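Local coordinates for malonyl CoA:acyl carrier protein malonyltransferase (Streptomyces coelicolor, PDB 1NM2) that probably transfers the malonyl group from malonyl-CoA to the holo acyl carrier protein, a step of fatty acid biosynthesis, at residues 13-18 / 52-57; 38-43 / 60-65. One frame throughout, in Å; residues are numbered along the deposited sequence.

Contact 1 (13-18 / 52-57). With NI (nickel (II) ion), chain B.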
# COMPACT_ATOMS: atom_id res chain seq x y z
N GLN A 13 0.75 -9.75 0.61
CA GLN A 13 1.61 -10.80 0.07
C GLN A 13 1.49 -12.13 0.82
O GLN A 13 1.31 -12.15 2.04
CB GLN A 13 3.07 -10.34 0.07
CG GLN A 13 3.79 -10.51 1.40
CD GLN A 13 3.46 -9.44 2.43
OE1 GLN A 13 2.55 -8.62 2.25
NE2 GLN A 13 4.20 -9.45 3.53
N THR A 14 1.60 -13.23 0.08
CA THR A 14 1.55 -14.57 0.66
C THR A 14 2.60 -15.42 -0.04
O THR A 14 3.01 -15.12 -1.16
CB THR A 14 0.17 -15.23 0.48
OG1 THR A 14 -0.18 -15.24 -0.91
CG2 THR A 14 -0.89 -14.49 1.28
N PRO A 15 3.05 -16.51 0.61
CA PRO A 15 4.07 -17.39 0.02
C PRO A 15 3.71 -17.88 -1.39
O PRO A 15 2.61 -18.37 -1.62
CB PRO A 15 4.15 -18.54 1.02
CG PRO A 15 3.83 -17.87 2.32
CD PRO A 15 2.65 -17.00 1.94
N GLY A 16 4.66 -17.73 -2.31
CA GLY A 16 4.47 -18.17 -3.68
C GLY A 16 3.48 -17.42 -4.56
O GLY A 16 3.19 -17.86 -5.68
N PHE A 17 2.99 -16.28 -4.10
CA PHE A 17 2.01 -15.52 -4.88
C PHE A 17 2.46 -15.01 -6.24
O PHE A 17 1.64 -14.79 -7.12
CB PHE A 17 1.47 -14.35 -4.04
CG PHE A 17 2.30 -13.09 -4.14
CD1 PHE A 17 1.98 -12.11 -5.08
CD2 PHE A 17 3.38 -12.89 -3.29
CE1 PHE A 17 2.74 -10.94 -5.17
CE2 PHE A 17 4.15 -11.72 -3.38
CZ PHE A 17 3.83 -10.75 -4.33
N LEU A 18 3.76 -14.83 -6.42
CA LEU A 18 4.28 -14.31 -7.69
C LEU A 18 4.58 -15.39 -8.73
O LEU A 18 4.79 -15.09 -9.90
CB LEU A 18 5.56 -13.50 -7.41
CG LEU A 18 6.02 -12.45 -8.43
CD1 LEU A 18 4.94 -11.39 -8.62
CD2 LEU A 18 7.31 -11.81 -7.94
N ASP A 52 7.73 -16.56 7.12
CA ASP A 52 8.65 -15.73 7.89
C ASP A 52 9.57 -14.86 7.03
O ASP A 52 9.90 -13.74 7.43
CB ASP A 52 9.47 -16.59 8.87
CG ASP A 52 10.51 -17.45 8.18
OD1 ASP A 52 11.55 -16.91 7.73
OD2 ASP A 52 10.29 -18.68 8.09
N GLU A 53 9.96 -15.34 5.86
CA GLU A 53 10.84 -14.58 4.98
C GLU A 53 10.16 -13.38 4.34
O GLU A 53 10.78 -12.32 4.20
CB GLU A 53 11.41 -15.47 3.87
CG GLU A 53 12.28 -16.61 4.37
CD GLU A 53 12.73 -17.51 3.23
OE1 GLU A 53 13.57 -17.07 2.41
OE2 GLU A 53 12.22 -18.66 3.15
N ILE A 54 8.90 -13.53 3.94
CA ILE A 54 8.22 -12.42 3.29
C ILE A 54 7.51 -11.48 4.26
O ILE A 54 6.88 -10.51 3.85
CB ILE A 54 7.22 -12.91 2.22
CG1 ILE A 54 6.11 -13.75 2.86
CG2 ILE A 54 7.96 -13.73 1.18
CD1 ILE A 54 5.09 -14.25 1.86
N ARG A 55 7.62 -11.78 5.55
CA ARG A 55 7.03 -10.93 6.57
C ARG A 55 8.07 -9.85 6.86
O ARG A 55 7.77 -8.81 7.43
CB ARG A 55 6.73 -11.74 7.84
CG ARG A 55 6.11 -10.94 8.97
CD ARG A 55 5.43 -11.90 9.94
NE ARG A 55 5.13 -11.30 11.23
CZ ARG A 55 4.40 -11.90 12.17
NH1 ARG A 55 3.90 -13.11 11.95
NH2 ARG A 55 4.17 -11.29 13.33
N ASP A 56 9.30 -10.12 6.43
CA ASP A 56 10.42 -9.20 6.57
C ASP A 56 10.00 -7.91 5.87
O ASP A 56 9.88 -7.86 4.65
CB ASP A 56 11.64 -9.81 5.87
CG ASP A 56 12.89 -8.95 5.98
OD1 ASP A 56 12.77 -7.72 6.16
OD2 ASP A 56 13.99 -9.51 5.87
N THR A 57 9.79 -6.85 6.64
CA THR A 57 9.37 -5.58 6.06
C THR A 57 10.31 -5.04 4.98
O THR A 57 9.87 -4.38 4.04
CB THR A 57 9.15 -4.51 7.17
OG1 THR A 57 8.73 -3.28 6.57
CG2 THR A 57 10.43 -4.28 7.95
NI NI B . 11.27 -20.09 6.90
O HOH W 1 12.55 -19.55 5.81

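Contact 2 (38-43 / 60-65)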
# COMPACT_ATOMS: atom_id res chain seq x y z
N ILE A 38 18.36 -3.60 -6.97
CA ILE A 38 18.15 -3.31 -5.55
C ILE A 38 18.82 -4.29 -4.60
O ILE A 38 18.63 -4.21 -3.38
CB ILE A 38 16.63 -3.27 -5.21
CG1 ILE A 38 16.01 -4.66 -5.42
CG2 ILE A 38 15.93 -2.24 -6.09
CD1 ILE A 38 14.55 -4.75 -5.00
N GLY A 39 19.60 -5.22 -5.15
CA GLY A 39 20.30 -6.19 -4.34
C GLY A 39 19.40 -7.11 -3.53
O GLY A 39 19.66 -7.36 -2.35
N LEU A 40 18.34 -7.62 -4.16
CA LEU A 40 17.41 -8.52 -3.48
C LEU A 40 16.80 -9.48 -4.50
O LEU A 40 16.31 -9.05 -5.54
CB LEU A 40 16.31 -7.70 -2.79
CG LEU A 40 15.41 -8.43 -1.78
CD1 LEU A 40 16.25 -8.87 -0.58
CD2 LEU A 40 14.29 -7.50 -1.33
N ASP A 41 16.82 -10.77 -4.19
CA ASP A 41 16.28 -11.78 -5.10
C ASP A 41 14.76 -11.82 -5.04
O ASP A 41 14.16 -12.67 -4.37
CB ASP A 41 16.87 -13.15 -4.74
CG ASP A 41 16.56 -14.22 -5.78
OD1 ASP A 41 17.17 -15.30 -5.70
OD2 ASP A 41 15.71 -13.98 -6.66
N LEU A 42 14.13 -10.90 -5.76
CA LEU A 42 12.67 -10.80 -5.79
C LEU A 42 11.98 -12.09 -6.21
O LEU A 42 10.95 -12.46 -5.64
CB LEU A 42 12.24 -9.66 -6.71
CG LEU A 42 12.67 -8.26 -6.25
CD1 LEU A 42 12.43 -7.25 -7.37
CD2 LEU A 42 11.89 -7.86 -4.99
N ALA A 43 12.54 -12.78 -7.20
CA ALA A 43 11.95 -14.04 -7.67
C ALA A 43 11.88 -15.07 -6.55
O ALA A 43 10.87 -15.75 -6.38
CB ALA A 43 12.78 -14.59 -8.85
N ALA A 60 9.17 -7.41 2.06
CA ALA A 60 7.78 -7.23 1.65
C ALA A 60 7.51 -5.99 0.81
O ALA A 60 6.79 -6.06 -0.19
CB ALA A 60 6.87 -7.23 2.88
N GLN A 61 8.06 -4.85 1.20
CA GLN A 61 7.80 -3.63 0.44
C GLN A 61 8.24 -3.69 -1.02
O GLN A 61 7.42 -3.47 -1.92
CB GLN A 61 8.40 -2.42 1.19
CG GLN A 61 7.69 -2.21 2.53
CD GLN A 61 7.96 -0.86 3.17
OE1 GLN A 61 8.18 0.13 2.48
NE2 GLN A 61 7.90 -0.82 4.49
N PRO A 62 9.52 -3.98 -1.30
CA PRO A 62 9.91 -4.04 -2.72
C PRO A 62 9.21 -5.17 -3.50
O PRO A 62 8.92 -5.03 -4.68
CB PRO A 62 11.43 -4.23 -2.67
CG PRO A 62 11.66 -4.88 -1.33
CD PRO A 62 10.70 -4.12 -0.43
N LEU A 63 8.94 -6.28 -2.83
CA LEU A 63 8.26 -7.40 -3.47
C LEU A 63 6.86 -6.99 -3.92
O LEU A 63 6.44 -7.31 -5.03
CB LEU A 63 8.17 -8.59 -2.51
CG LEU A 63 7.41 -9.83 -3.00
CD1 LEU A 63 8.03 -10.36 -4.29
CD2 LEU A 63 7.48 -10.91 -1.91
N LEU A 64 6.14 -6.28 -3.05
CA LEU A 64 4.79 -5.82 -3.37
C LEU A 64 4.79 -4.86 -4.55
O LEU A 64 3.92 -4.94 -5.42
CB LEU A 64 4.16 -5.14 -2.15
CG LEU A 64 3.65 -6.09 -1.06
CD1 LEU A 64 3.36 -5.33 0.22
CD2 LEU A 64 2.39 -6.79 -1.57
N VAL A 65 5.76 -3.95 -4.59
CA VAL A 65 5.85 -2.97 -5.67
C VAL A 65 6.15 -3.65 -7.01
O VAL A 65 5.53 -3.34 -8.03
CB VAL A 65 6.92 -1.90 -5.37
CG1 VAL A 65 7.04 -0.94 -6.55
CG2 VAL A 65 6.54 -1.11 -4.11

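Contact 1 (13-18 / 52-57)
The carboxamide of Q13 meets the backbone carbonyl of I54, and its flat group is slightly turned: I54 O lies 19° out of the amide plane. Q13 NE2 donates to I54 O at 2.9 Å, with an N-H...O angle of 148°. NE2 stands 34° off the carbonyl plane. The Q13 chain bends at chi2, and its other amide atom, OE1, accepts from the backbone N of G11. Both ends of the amide are held, which fixes its rotation. The bond ties the loop after strand 3-7 to the short helix around 51-54, on the surface of the acyl transferase fold. That loop makes a type II turn from T14 to F17, with F17 N bonded to T14 O; T14 O also lies in plane at the edge of the F17 ring. I54 CD1 presses on the loop backbone, 3.3 Å from both T14 C and P15 N. The P15 ring crosses the I54 side chain at about a right angle, with P15 CD 3.7 Å from I54 CD1. D52 OD2 binds the nickel at 2.1 Å; D50 OD2 also binds it. A water at the nickel lies 2.8 Å from E53 OE2 and can donate to it.

Contact 2 (38-43 / 60-65)
L40 has CG anti to its backbone N (chi1 -167°), and its methyl CD2 meets the P62 ring. L63 also has CG anti to N (chi1 177°), and its CD1 meets the backbone of L42. P62 takes most of the touches on helix 57-75. Its CG lies 3.7 Å from L40 CD2, and the two side chains cross at about a right angle. Its CB lies 3.9 Å from I38 CD1, at the tip of the isoleucine. L42 reaches the helix differently. Its CD2 sits against the main chain where P62 joins L63, 4.0 Å from both L63 N and L63 CA. In return L63 CD1 comes within 3.8 Å of L42 O.

The segment 38-43 runs from the end of helix 27-38 into helix 42-47. It turns at G39, which has positive phi, and D41 then caps the start of the next helix through H44 N. P62 marks a kink in helix 57-75, since a proline N has no hydrogen to bond the turn before. V31 and W34 of helix 27-38 also touch L42, so this leucine joins three helices.

No hydrogen bond crosses between the two segments. The contact is buried and made mostly by aliphatic side chains, in part against backbone atoms, so it rests mainly on van der Waals packing and the exclusion of water.

Overall arrangement
Contacts 1 and 2 are neighbours, with centres 10 Å apart. Their segments alternate along the chain, and helix 57-75 joins them. A60, at the start of 60-65, packs against both sides of contact 1: its CB is 3.4 Å from I54 O and 3.5 Å from Q13 NE2. F17 CE2 touches L63 CD2 at 3.7 Å, which ties the loop of contact 1 to the helix of contact 2. Contact 1 is a surface contact and carries D52 of the nickel site. Contact 2 is buried, and the L63 side chain is about 13 Å from the nickel.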